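Side-chain contacts in putative uncharacterized protein PH1404 (Pyrococcus horikoshii, PDB 3AF6), which probably ends transcription by cutting nascent RNA as a zinc-dependent nuclease of the metallo-beta-lactamase superfamily, with endonuclease and 5'-3' exonuclease activity: residues 205-210 / 360-365; 337-342 / 347-352; 368-373 / 379-384; 389-394 / 601-606. All coordinates share one frame; numbering follows the deposited sequence.

Contact 1 of 4, residues 205-210 / 360-365; sequences LLVQTD and HNIAIT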
loop_
_atom_site.group_PDB
_atom_site.type_symbol
_atom_site.label_atom_id
_atom_site.label_comp_id
_atom_site.label_asym_id
_atom_site.label_seq_id
_atom_site.Cartn_x
_atom_site.Cartn_y
_atom_site.Cartn_z
ATOM N N LEU A 205 -13.519 -2.527 -7.496
ATOM C CA LEU A 205 -14.643 -1.651 -7.779
ATOM C C LEU A 205 -14.381 -0.851 -9.049
ATOM O O LEU A 205 -13.372 -0.143 -9.166
ATOM C CB LEU A 205 -14.864 -0.737 -6.573
ATOM C CG LEU A 205 -16.006 0.265 -6.497
ATOM C CD1 LEU A 205 -16.274 0.567 -5.038
ATOM C CD2 LEU A 205 -15.650 1.542 -7.241
ATOM N N LEU A 206 -15.295 -0.989 -10.003
ATOM C CA LEU A 206 -15.175 -0.320 -11.281
ATOM C C LEU A 206 -16.004 0.941 -11.298
ATOM O O LEU A 206 -17.213 0.889 -11.073
ATOM C CB LEU A 206 -15.641 -1.252 -12.401
ATOM C CG LEU A 206 -15.582 -0.705 -13.829
ATOM C CD1 LEU A 206 -14.127 -0.409 -14.227
ATOM C CD2 LEU A 206 -16.184 -1.738 -14.770
ATOM N N VAL A 207 -15.354 2.073 -11.557
ATOM C CA VAL A 207 -16.058 3.355 -11.619
ATOM C C VAL A 207 -16.234 3.719 -13.080
ATOM O O VAL A 207 -15.271 3.690 -13.840
ATOM C CB VAL A 207 -15.274 4.499 -10.913
ATOM C CG1 VAL A 207 -16.039 5.796 -11.042
ATOM C CG2 VAL A 207 -15.058 4.160 -9.446
ATOM N N GLN A 208 -17.463 4.058 -13.468
ATOM C CA GLN A 208 -17.758 4.405 -14.855
ATOM C C GLN A 208 -18.403 5.766 -15.055
ATOM O O GLN A 208 -19.178 6.242 -14.210
ATOM C CB GLN A 208 -18.737 3.405 -15.483
ATOM C CG GLN A 208 -18.493 1.941 -15.221
ATOM C CD GLN A 208 -19.683 1.104 -15.649
ATOM O OE1 GLN A 208 -20.167 1.223 -16.767
ATOM N NE2 GLN A 208 -20.160 0.253 -14.755
ATOM N N THR A 209 -18.090 6.363 -16.207
ATOM C CA THR A 209 -18.692 7.613 -16.667
ATOM C C THR A 209 -18.735 7.400 -18.183
ATOM O O THR A 209 -18.135 6.455 -18.689
ATOM C CB THR A 209 -17.841 8.865 -16.377
ATOM O OG1 THR A 209 -16.677 8.853 -17.211
ATOM C CG2 THR A 209 -17.453 8.928 -14.905
ATOM N N ASP A 210 -19.449 8.250 -18.907
ATOM C CA ASP A 210 -19.499 8.115 -20.355
ATOM C C ASP A 210 -18.141 8.447 -20.976
ATOM O O ASP A 210 -17.933 8.265 -22.173
ATOM C CB ASP A 210 -20.566 9.037 -20.954
ATOM C CG ASP A 210 -20.404 10.498 -20.532
ATOM O OD1 ASP A 210 -20.715 11.384 -21.357
ATOM O OD2 ASP A 210 -19.989 10.773 -19.385
ATOM N N HIS A 360 -19.747 15.361 -9.039
ATOM C CA HIS A 360 -19.970 14.379 -7.981
ATOM C C HIS A 360 -18.647 13.932 -7.371
ATOM O O HIS A 360 -17.619 13.886 -8.056
ATOM C CB HIS A 360 -20.689 13.158 -8.552
ATOM C CG HIS A 360 -21.276 12.253 -7.514
ATOM N ND1 HIS A 360 -22.577 12.373 -7.074
ATOM C CD2 HIS A 360 -20.747 11.208 -6.839
ATOM C CE1 HIS A 360 -22.825 11.440 -6.174
ATOM N NE2 HIS A 360 -21.732 10.719 -6.013
ATOM N N ASN A 361 -18.669 13.592 -6.086
ATOM C CA ASN A 361 -17.453 13.151 -5.422
ATOM C C ASN A 361 -17.641 11.866 -4.644
ATOM O O ASN A 361 -18.558 11.746 -3.827
ATOM C CB ASN A 361 -16.926 14.249 -4.501
ATOM C CG ASN A 361 -16.644 15.518 -5.244
ATOM O OD1 ASN A 361 -17.570 16.232 -5.643
ATOM N ND2 ASN A 361 -15.365 15.802 -5.472
ATOM N N ILE A 362 -16.756 10.908 -4.906
ATOM C CA ILE A 362 -16.793 9.617 -4.242
ATOM C C ILE A 362 -15.557 9.459 -3.374
ATOM O O ILE A 362 -14.475 9.923 -3.732
ATOM C CB ILE A 362 -16.789 8.453 -5.272
ATOM C CG1 ILE A 362 -17.918 8.638 -6.290
ATOM C CG2 ILE A 362 -16.961 7.119 -4.559
ATOM C CD1 ILE A 362 -17.823 7.692 -7.488
ATOM N N ALA A 363 -15.727 8.818 -2.227
ATOM C CA ALA A 363 -14.611 8.538 -1.335
ATOM C C ALA A 363 -14.709 7.052 -1.022
ATOM O O ALA A 363 -15.718 6.585 -0.473
ATOM C CB ALA A 363 -14.714 9.356 -0.055
ATOM N N ILE A 364 -13.677 6.310 -1.410
ATOM C CA ILE A 364 -13.627 4.879 -1.185
ATOM C C ILE A 364 -12.618 4.665 -0.070
ATOM O O ILE A 364 -11.429 4.988 -0.172
ATOM C CB ILE A 364 -13.195 4.136 -2.472
ATOM C CG1 ILE A 364 -14.097 4.562 -3.629
ATOM C CG2 ILE A 364 -13.283 2.628 -2.273
ATOM C CD1 ILE A 364 -13.431 4.469 -4.984
ATOM N N THR A 365 -13.124 4.101 1.004
ATOM C CA THR A 365 -12.367 3.864 2.202
ATOM C C THR A 365 -11.276 2.790 2.241
ATOM O O THR A 365 -10.262 2.962 2.925
ATOM C CB THR A 365 -13.363 3.620 3.311
ATOM O OG1 THR A 365 -13.164 4.591 4.332
ATOM C CG2 THR A 365 -13.233 2.250 3.862
#
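L205 faces I364 and V207 faces I362 across two strands that run in opposite directions, with CA-CA distances of 9.3 and 9.7 Å, a spacing that leaves the contact to side chains alone; no hydrogen bond joins the segments. All four side chains leave their strands toward the other segment, and each pair meets through terminal methyls. L205 CD2 lies 4.3 Å from I364 CD1, and V207 CG1 lies 4.4 Å from I362 CD1. In I362 the chain is extended at its second torsion (chi2 169°), which carries CD1 outward from the strand and across the gap to the valine. L205 has CG opposite the main-chain N (chi1 -177°), and CD2 is the branch that meets I364. The touching atoms are all carbon and the four residues are buried, so this is a buried, wholly apolar contact between the two sheets, as in the sandwich core of the metallo-beta-lactamase fold. Strand 204-209 belongs to one sheet and strand 360-364 to the other. I191 of strand 189-193 touches both V207 and I362, L353 and I355 of strand 349-355 adjoin V207 and I362 respectively, and V390 of strand 388-392 packs against L205 and I362.

Contact 2 of 4, residues 337-342 / 347-352; sequences LTLHNA and GSAIVH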
loop_
_atom_site.group_PDB
_atom_site.type_symbol
_atom_site.label_atom_id
_atom_site.label_comp_id
_atom_site.label_asym_id
_atom_site.label_seq_id
_atom_site.Cartn_x
_atom_site.Cartn_y
_atom_site.Cartn_z
ATOM N N LEU A 337 -7.971 12.596 -8.926
ATOM C CA LEU A 337 -7.612 11.783 -7.772
ATOM C C LEU A 337 -6.819 12.465 -6.675
ATOM O O LEU A 337 -5.955 13.302 -6.927
ATOM C CB LEU A 337 -6.817 10.557 -8.237
ATOM C CG LEU A 337 -6.228 9.643 -7.156
ATOM C CD1 LEU A 337 -7.336 8.838 -6.476
ATOM C CD2 LEU A 337 -5.213 8.703 -7.798
ATOM N N THR A 338 -7.130 12.078 -5.449
ATOM C CA THR A 338 -6.440 12.559 -4.270
ATOM C C THR A 338 -6.510 11.384 -3.308
ATOM O O THR A 338 -7.569 10.782 -3.145
ATOM C CB THR A 338 -7.142 13.762 -3.592
ATOM O OG1 THR A 338 -7.332 14.818 -4.537
ATOM C CG2 THR A 338 -6.276 14.285 -2.444
ATOM N N LEU A 339 -5.381 11.051 -2.691
ATOM C CA LEU A 339 -5.326 9.961 -1.726
ATOM C C LEU A 339 -5.165 10.568 -0.334
ATOM O O LEU A 339 -4.481 11.584 -0.163
ATOM C CB LEU A 339 -4.140 9.044 -2.020
ATOM C CG LEU A 339 -4.108 8.323 -3.365
ATOM C CD1 LEU A 339 -2.818 7.496 -3.443
ATOM C CD2 LEU A 339 -5.341 7.437 -3.516
ATOM N N HIS A 340 -5.799 9.946 0.653
ATOM C CA HIS A 340 -5.735 10.415 2.028
ATOM C C HIS A 340 -5.413 9.244 2.944
ATOM O O HIS A 340 -5.624 8.079 2.591
ATOM C CB HIS A 340 -7.071 11.037 2.447
ATOM C CG HIS A 340 -7.382 12.328 1.756
ATOM N ND1 HIS A 340 -6.624 13.467 1.930
ATOM C CD2 HIS A 340 -8.362 12.659 0.881
ATOM C CE1 HIS A 340 -7.123 14.442 1.192
ATOM N NE2 HIS A 340 -8.178 13.979 0.546
ATOM N N ASN A 341 -4.913 9.548 4.133
ATOM C CA ASN A 341 -4.572 8.497 5.062
ATOM C C ASN A 341 -5.765 7.685 5.582
ATOM O O ASN A 341 -6.778 8.239 5.999
ATOM C CB ASN A 341 -3.796 9.080 6.235
ATOM C CG ASN A 341 -3.728 8.131 7.386
ATOM O OD1 ASN A 341 -4.431 8.296 8.381
ATOM N ND2 ASN A 341 -2.908 7.101 7.249
ATOM N N ALA A 342 -5.624 6.361 5.574
ATOM C CA ALA A 342 -6.686 5.479 6.047
ATOM C C ALA A 342 -6.325 4.863 7.397
ATOM O O ALA A 342 -7.146 4.179 8.016
ATOM C CB ALA A 342 -6.944 4.383 5.022
ATOM N N GLY A 347 1.265 3.411 4.336
ATOM C CA GLY A 347 0.841 3.731 2.982
ATOM C C GLY A 347 -0.642 3.623 2.670
ATOM O O GLY A 347 -1.073 4.114 1.624
ATOM N N SER A 348 -1.427 3.004 3.552
ATOM C CA SER A 348 -2.862 2.842 3.294
ATOM C C SER A 348 -3.572 4.157 2.983
ATOM O O SER A 348 -3.382 5.163 3.672
ATOM C CB SER A 348 -3.551 2.155 4.472
ATOM O OG SER A 348 -3.794 3.054 5.536
ATOM N N ALA A 349 -4.415 4.143 1.955
ATOM C CA ALA A 349 -5.109 5.352 1.555
ATOM C C ALA A 349 -6.601 5.227 1.324
ATOM O O ALA A 349 -7.103 4.184 0.921
ATOM C CB ALA A 349 -4.462 5.920 0.290
ATOM N N ILE A 350 -7.308 6.315 1.603
ATOM C CA ILE A 350 -8.723 6.384 1.326
ATOM C C ILE A 350 -8.623 7.036 -0.044
ATOM O O ILE A 350 -7.861 7.989 -0.210
ATOM C CB ILE A 350 -9.452 7.333 2.293
ATOM C CG1 ILE A 350 -9.504 6.698 3.687
ATOM C CG2 ILE A 350 -10.857 7.657 1.752
ATOM C CD1 ILE A 350 -10.095 7.600 4.763
ATOM N N VAL A 351 -9.348 6.511 -1.028
ATOM C CA VAL A 351 -9.299 7.067 -2.375
ATOM C C VAL A 351 -10.446 8.030 -2.606
ATOM O O VAL A 351 -11.603 7.679 -2.403
ATOM C CB VAL A 351 -9.352 5.954 -3.429
ATOM C CG1 VAL A 351 -9.485 6.551 -4.817
ATOM C CG2 VAL A 351 -8.094 5.113 -3.338
ATOM N N HIS A 352 -10.125 9.248 -3.028
ATOM C CA HIS A 352 -11.147 10.261 -3.273
ATOM C C HIS A 352 -11.208 10.618 -4.748
ATOM O O HIS A 352 -10.204 10.997 -5.354
ATOM C CB HIS A 352 -10.867 11.520 -2.437
ATOM C CG HIS A 352 -11.889 12.603 -2.606
ATOM N ND1 HIS A 352 -11.899 13.463 -3.688
ATOM C CD2 HIS A 352 -12.963 12.937 -1.851
ATOM C CE1 HIS A 352 -12.938 14.273 -3.594
ATOM N NE2 HIS A 352 -13.600 13.975 -2.489
HETATM O O HOH W 1 -9.965 14.504 -5.500
#
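T338 and H340 pair with H352 and I350 in an antiparallel beta-hairpin, strands 335-341 and 349-355, whose connecting turn carries the zinc ligand H344. Both are hydrogen-bonded pairs: H352 N reaches T338 O at 3.0 Å, H340 N reaches I350 O at 3.0 Å, and each is answered by the reciprocal bond. Between them L339 and V351 form a non-hydrogen-bonded pair. On their face L339 CD2 lies 3.6 Å from V351 CG2, the two side chains side by side and pointing the same way, while L337 CD1 comes across to V351 CG1. The trans setting of L337 (chi1 174°) swings its end to the neighbouring strand, and this apolar face rests on I253 of strand 251-253. The opposite face, with T338, H340, I350 and H352, is mixed in character. One water bridges T338 OG1 and H352 ND1, 2.8 Å from each, while H352 NE2 is bonded to R385 O, so both ring nitrogens have partners. H352 CB sits at the edge of the H340 ring, and the rings of both histidines meet F383. Toward the turn, A342 N donates to S348 O from above the carbonyl plane, 52° out of it. A342 CB lies 3.7 Å from I350 CG1 and also packs against the S348 side chain. S348 OG bonds to H344 N, and its side chain is about 4 Å from those of zinc ligands H344 and H256. A hairpin that brings a histidine ligand to the metal site at the ends of the strands is a feature of the metallo-beta-lactamase fold.

Contact 3 of 4, residues 368-373 / 379-384; sequences FKFIPT and ANAKFP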
loop_
_atom_site.group_PDB
_atom_site.type_symbol
_atom_site.label_atom_id
_atom_site.label_comp_id
_atom_site.label_asym_id
_atom_site.label_seq_id
_atom_site.Cartn_x
_atom_site.Cartn_y
_atom_site.Cartn_z
ATOM N N PHE A 368 -9.716 0.811 6.908
ATOM C CA PHE A 368 -9.305 1.946 7.717
ATOM C C PHE A 368 -9.517 1.751 9.201
ATOM O O PHE A 368 -10.302 0.918 9.636
ATOM C CB PHE A 368 -10.016 3.233 7.265
ATOM C CG PHE A 368 -11.463 3.329 7.690
ATOM C CD1 PHE A 368 -12.461 2.650 6.986
ATOM C CD2 PHE A 368 -11.830 4.139 8.774
ATOM C CE1 PHE A 368 -13.795 2.777 7.340
ATOM C CE2 PHE A 368 -13.173 4.274 9.141
ATOM C CZ PHE A 368 -14.158 3.593 8.420
ATOM N N LYS A 369 -8.793 2.542 9.973
ATOM C CA LYS A 369 -8.868 2.495 11.425
ATOM C C LYS A 369 -9.172 3.947 11.837
ATOM O O LYS A 369 -8.593 4.883 11.282
ATOM C CB LYS A 369 -7.517 2.001 11.973
ATOM C CG LYS A 369 -7.477 1.699 13.464
ATOM C CD LYS A 369 -8.348 0.519 13.873
ATOM C CE LYS A 369 -8.434 0.449 15.400
ATOM N NZ LYS A 369 -9.151 -0.740 15.918
ATOM N N PHE A 370 -10.085 4.151 12.781
ATOM C CA PHE A 370 -10.409 5.530 13.158
ATOM C C PHE A 370 -10.064 5.944 14.595
ATOM O O PHE A 370 -10.793 6.700 15.236
ATOM C CB PHE A 370 -11.884 5.823 12.849
ATOM C CG PHE A 370 -12.194 7.290 12.672
ATOM C CD1 PHE A 370 -11.325 8.118 11.953
ATOM C CD2 PHE A 370 -13.365 7.840 13.209
ATOM C CE1 PHE A 370 -11.616 9.470 11.769
ATOM C CE2 PHE A 370 -13.666 9.188 13.034
ATOM C CZ PHE A 370 -12.790 10.011 12.309
ATOM N N ILE A 371 -8.953 5.410 15.093
ATOM C CA ILE A 371 -8.416 5.745 16.404
ATOM C C ILE A 371 -6.916 5.586 16.205
ATOM O O ILE A 371 -6.484 4.967 15.234
ATOM C CB ILE A 371 -8.887 4.796 17.546
ATOM C CG1 ILE A 371 -8.404 3.367 17.285
ATOM C CG2 ILE A 371 -10.398 4.906 17.719
ATOM C CD1 ILE A 371 -8.818 2.365 18.370
ATOM N N PRO A 372 -6.099 6.151 17.108
ATOM C CA PRO A 372 -4.651 6.008 16.926
ATOM C C PRO A 372 -4.143 4.599 17.187
ATOM O O PRO A 372 -4.817 3.786 17.819
ATOM C CB PRO A 372 -4.078 7.000 17.932
ATOM C CG PRO A 372 -5.178 7.999 18.101
ATOM C CD PRO A 372 -6.390 7.126 18.169
ATOM N N THR A 373 -2.953 4.320 16.670
ATOM C CA THR A 373 -2.293 3.034 16.877
ATOM C C THR A 373 -0.814 3.375 16.955
ATOM O O THR A 373 -0.421 4.508 16.681
ATOM C CB THR A 373 -2.527 2.024 15.708
ATOM O OG1 THR A 373 -2.134 2.625 14.461
ATOM C CG2 THR A 373 -3.985 1.576 15.654
ATOM N N ALA A 379 -7.773 7.591 10.280
ATOM C CA ALA A 379 -8.078 7.951 8.903
ATOM C C ALA A 379 -8.607 9.374 8.730
ATOM O O ALA A 379 -9.286 9.920 9.597
ATOM C CB ALA A 379 -9.072 6.978 8.342
ATOM N N ASN A 380 -8.273 9.970 7.594
ATOM C CA ASN A 380 -8.727 11.303 7.270
ATOM C C ASN A 380 -10.250 11.260 7.196
ATOM O O ASN A 380 -10.821 10.342 6.613
ATOM C CB ASN A 380 -8.149 11.735 5.930
ATOM C CG ASN A 380 -8.700 13.058 5.473
ATOM O OD1 ASN A 380 -9.134 13.195 4.330
ATOM N ND2 ASN A 380 -8.693 14.045 6.363
ATOM N N ALA A 381 -10.908 12.248 7.793
ATOM C CA ALA A 381 -12.362 12.290 7.796
ATOM C C ALA A 381 -12.862 13.595 7.203
ATOM O O ALA A 381 -14.047 13.924 7.300
ATOM C CB ALA A 381 -12.882 12.127 9.211
ATOM N N LYS A 382 -11.954 14.340 6.586
ATOM C CA LYS A 382 -12.319 15.614 5.997
ATOM C C LYS A 382 -11.936 15.675 4.525
ATOM O O LYS A 382 -10.802 15.388 4.157
ATOM C CB LYS A 382 -11.656 16.766 6.769
ATOM C CG LYS A 382 -11.982 18.129 6.177
ATOM C CD LYS A 382 -11.494 19.302 7.021
ATOM C CE LYS A 382 -11.970 20.627 6.412
ATOM N NZ LYS A 382 -11.727 21.794 7.303
ATOM N N PHE A 383 -12.896 16.055 3.688
ATOM C CA PHE A 383 -12.673 16.136 2.251
ATOM C C PHE A 383 -13.265 17.446 1.762
ATOM O O PHE A 383 -14.174 17.994 2.392
ATOM C CB PHE A 383 -13.380 14.967 1.539
ATOM C CG PHE A 383 -12.992 13.616 2.059
ATOM C CD1 PHE A 383 -11.842 12.981 1.596
ATOM C CD2 PHE A 383 -13.753 12.999 3.057
ATOM C CE1 PHE A 383 -11.449 11.752 2.121
ATOM C CE2 PHE A 383 -13.376 11.770 3.595
ATOM C CZ PHE A 383 -12.224 11.141 3.132
ATOM N N PRO A 384 -12.762 17.973 0.639
ATOM C CA PRO A 384 -13.327 19.236 0.155
ATOM C C PRO A 384 -14.798 19.095 -0.212
ATOM O O PRO A 384 -15.609 19.989 0.056
ATOM C CB PRO A 384 -12.427 19.602 -1.035
ATOM C CG PRO A 384 -11.695 18.331 -1.364
ATOM C CD PRO A 384 -11.508 17.646 -0.052
#
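A379 fits between F368 and F370, touched by both phenylalanines, and its backbone is tied to the residue between them: A379 N donates to K369 O at 3.0 Å, a nearly straight bond (164°). The two rings reach the alanine through different torsions. F368 has its ring between the main-chain N and carbonyl carbon (chi1 75°), which brings CD2 to 4.0 Å from A379 CB; F368 CB, set by the backbone, lies at the same distance, and the methyl meets this ring obliquely. F370 instead sends its ring trans to the main-chain N (chi1 -157°), out along the second segment. Its edge then meets the alanine backbone, with CE1 3.2 Å from A379 O and that oxygen near the ring plane, and its far end carries on to A381, whose CB lies 3.8 Å from CZ. Both segments belong to the irregular connection between strands 360-364 and 388-392 of the metallo-beta-lactamase domain, and the first begins directly after D367, a ligand of both zinc ions; the F368 side chain is about 5 Å from that of the zinc ligand H344. K369 leaves away from the second segment, bends once at its second torsion and then runs extended, so that NZ forms a salt bridge with E599 and also bonds to H594 O. The same E599 accepts from F370 N through its other oxygen, gripping two consecutive residues of the loop. Y603 of helix 597-606 meets both phenylalanine rings, edge-to-face in the case of F370, while I350 of strand 349-355 touches A379.

Contact 4 of 4, residues 389-394 / 601-606; sequences LVMEST and MNYVAK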
loop_
_atom_site.group_PDB
_atom_site.type_symbol
_atom_site.label_atom_id
_atom_site.label_comp_id
_atom_site.label_asym_id
_atom_site.label_seq_id
_atom_site.Cartn_x
_atom_site.Cartn_y
_atom_site.Cartn_z
ATOM N N LEU A 389 -19.984 7.953 -0.159
ATOM C CA LEU A 389 -18.950 7.282 0.612
ATOM C C LEU A 389 -19.069 5.760 0.554
ATOM O O LEU A 389 -20.088 5.196 0.944
ATOM C CB LEU A 389 -18.999 7.722 2.077
ATOM C CG LEU A 389 -17.942 7.029 2.949
ATOM C CD1 LEU A 389 -16.569 7.402 2.415
ATOM C CD2 LEU A 389 -18.075 7.440 4.417
ATOM N N VAL A 390 -18.026 5.100 0.064
ATOM C CA VAL A 390 -18.018 3.635 -0.002
ATOM C C VAL A 390 -17.096 3.264 1.144
ATOM O O VAL A 390 -15.931 3.651 1.122
ATOM C CB VAL A 390 -17.404 3.108 -1.333
ATOM C CG1 VAL A 390 -17.496 1.597 -1.381
ATOM C CG2 VAL A 390 -18.114 3.729 -2.528
ATOM N N MET A 391 -17.606 2.534 2.135
ATOM C CA MET A 391 -16.794 2.178 3.297
ATOM C C MET A 391 -16.758 0.686 3.616
ATOM O O MET A 391 -17.681 -0.049 3.279
ATOM C CB MET A 391 -17.283 2.957 4.531
ATOM C CG MET A 391 -18.653 2.523 5.062
ATOM S SD MET A 391 -19.293 3.556 6.424
ATOM C CE MET A 391 -17.975 3.431 7.627
ATOM N N GLU A 392 -15.694 0.243 4.284
ATOM C CA GLU A 392 -15.557 -1.161 4.642
ATOM C C GLU A 392 -16.491 -1.541 5.805
ATOM O O GLU A 392 -17.002 -0.672 6.506
ATOM C CB GLU A 392 -14.100 -1.477 4.989
ATOM C CG GLU A 392 -13.588 -0.844 6.261
ATOM C CD GLU A 392 -12.764 -1.817 7.103
ATOM O OE1 GLU A 392 -13.335 -2.825 7.563
ATOM O OE2 GLU A 392 -11.550 -1.572 7.308
ATOM N N SER A 393 -16.718 -2.838 5.999
ATOM C CA SER A 393 -17.607 -3.311 7.055
ATOM C C SER A 393 -17.088 -4.557 7.768
ATOM O O SER A 393 -17.878 -5.319 8.324
ATOM C CB SER A 393 -18.985 -3.644 6.473
ATOM O OG SER A 393 -19.358 -2.730 5.454
ATOM N N THR A 394 -15.780 -4.777 7.751
ATOM C CA THR A 394 -15.217 -5.954 8.399
ATOM C C THR A 394 -15.817 -6.188 9.787
ATOM O O THR A 394 -16.091 -7.325 10.168
ATOM C CB THR A 394 -13.695 -5.845 8.543
ATOM O OG1 THR A 394 -13.127 -5.347 7.329
ATOM C CG2 THR A 394 -13.106 -7.216 8.825
ATOM N N MET A 601 -19.227 3.518 12.994
ATOM C CA MET A 601 -20.351 4.420 13.175
ATOM C C MET A 601 -19.819 5.815 13.445
ATOM O O MET A 601 -20.293 6.800 12.866
ATOM C CB MET A 601 -21.237 3.963 14.334
ATOM C CG MET A 601 -22.029 2.675 14.075
ATOM S SD MET A 601 -23.322 2.769 12.772
ATOM C CE MET A 601 -24.657 3.597 13.638
ATOM N N ASN A 602 -18.812 5.898 14.304
ATOM C CA ASN A 602 -18.232 7.188 14.653
ATOM C C ASN A 602 -17.588 7.875 13.456
ATOM O O ASN A 602 -17.513 9.099 13.406
ATOM C CB ASN A 602 -17.208 7.021 15.777
ATOM C CG ASN A 602 -16.565 8.333 16.177
ATOM O OD1 ASN A 602 -15.344 8.430 16.275
ATOM N ND2 ASN A 602 -17.383 9.350 16.409
ATOM N N TYR A 603 -17.120 7.097 12.487
ATOM C CA TYR A 603 -16.506 7.689 11.303
ATOM C C TYR A 603 -17.587 8.379 10.484
ATOM O O TYR A 603 -17.342 9.410 9.850
ATOM C CB TYR A 603 -15.827 6.625 10.427
ATOM C CG TYR A 603 -15.099 7.223 9.240
ATOM C CD1 TYR A 603 -13.860 7.854 9.403
ATOM C CD2 TYR A 603 -15.697 7.265 7.982
ATOM C CE1 TYR A 603 -13.237 8.521 8.340
ATOM C CE2 TYR A 603 -15.093 7.927 6.921
ATOM C CZ TYR A 603 -13.864 8.553 7.107
ATOM O OH TYR A 603 -13.268 9.217 6.062
ATOM N N VAL A 604 -18.784 7.801 10.489
ATOM C CA VAL A 604 -19.885 8.373 9.733
ATOM C C VAL A 604 -20.272 9.682 10.397
ATOM O O VAL A 604 -20.406 10.713 9.733
ATOM C CB VAL A 604 -21.103 7.419 9.697
ATOM C CG1 VAL A 604 -22.215 8.022 8.849
ATOM C CG2 VAL A 604 -20.683 6.065 9.128
ATOM N N ALA A 605 -20.435 9.639 11.713
ATOM C CA ALA A 605 -20.791 10.830 12.488
ATOM C C ALA A 605 -19.833 12.000 12.213
ATOM O O ALA A 605 -20.274 13.124 11.965
ATOM C CB ALA A 605 -20.794 10.498 13.977
ATOM N N LYS A 606 -18.534 11.723 12.235
ATOM C CA LYS A 606 -17.524 12.753 12.013
ATOM C C LYS A 606 -17.176 13.095 10.562
ATOM O O LYS A 606 -16.728 14.208 10.294
ATOM C CB LYS A 606 -16.217 12.371 12.713
ATOM C CG LYS A 606 -16.330 12.046 14.190
ATOM C CD LYS A 606 -16.140 13.282 15.058
ATOM C CE LYS A 606 -15.863 12.902 16.512
ATOM N NZ LYS A 606 -16.937 12.035 17.090
#
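L389 and V604 bring strand 389-392 and helix 601-606 nearest, their CA atoms 9.2 Å apart; the two axes approach to 10.8 Å and run nearly antiparallel, at 158°. No hydrogen bond crosses, and the touching side chains are L389 and M391 from the strand, Y603 and V604 from the helix. L389 brings its CD2 methyl to the edge of the Y603 ring, in the ring plane, at 3.9 Å from CE2. M391 starts with CG between its N and C (chi1 70°), runs straight, then bends at the thioether (chi3 -57°). That course lays SD 3.9 Å from V604 CG2, the two side chains crossing at about a right angle, and turns CE toward Y603 CD2. The tyrosine hydroxyl bonds to N380 O, which fixes the far end of the ring. Beyond the packed residues, E392 OE1 accepts from T394 N, and its OE2 is bonded to H594 ND1. Strand 388-392 lies in the sheet between strands 360-364 and 613-617, and helix 597-606 covers it: I614 of strand 613-617 touches M391 and V604, and I631 and F635 of helix 621-635 also touch V604.

All four contacts lie in the metallo-beta-lactamase fold. Contact 2 falls within the chain between the segments of contact 1, then contact 3 follows, and contact 4 packs strand 388-392 against helix 597-606, which comes after the beta-CASP region in the chain. Strands 335-341, 349-355, 360-364 and 388-392 are successive neighbours in one mixed sheet, so contacts 1, 2 and 4 share it; contact 1 is the one whose own two segments come from different sheets. Contacts 2 and 3, and likewise 3 and 4, have centres about 10 Å apart, with contacts 1 and 3 about 19 Å apart. Probable hydrogen bonds N341 O to N380 N and E392 OE2 to F368 N tie the loop to strands 335-341 and 388-392.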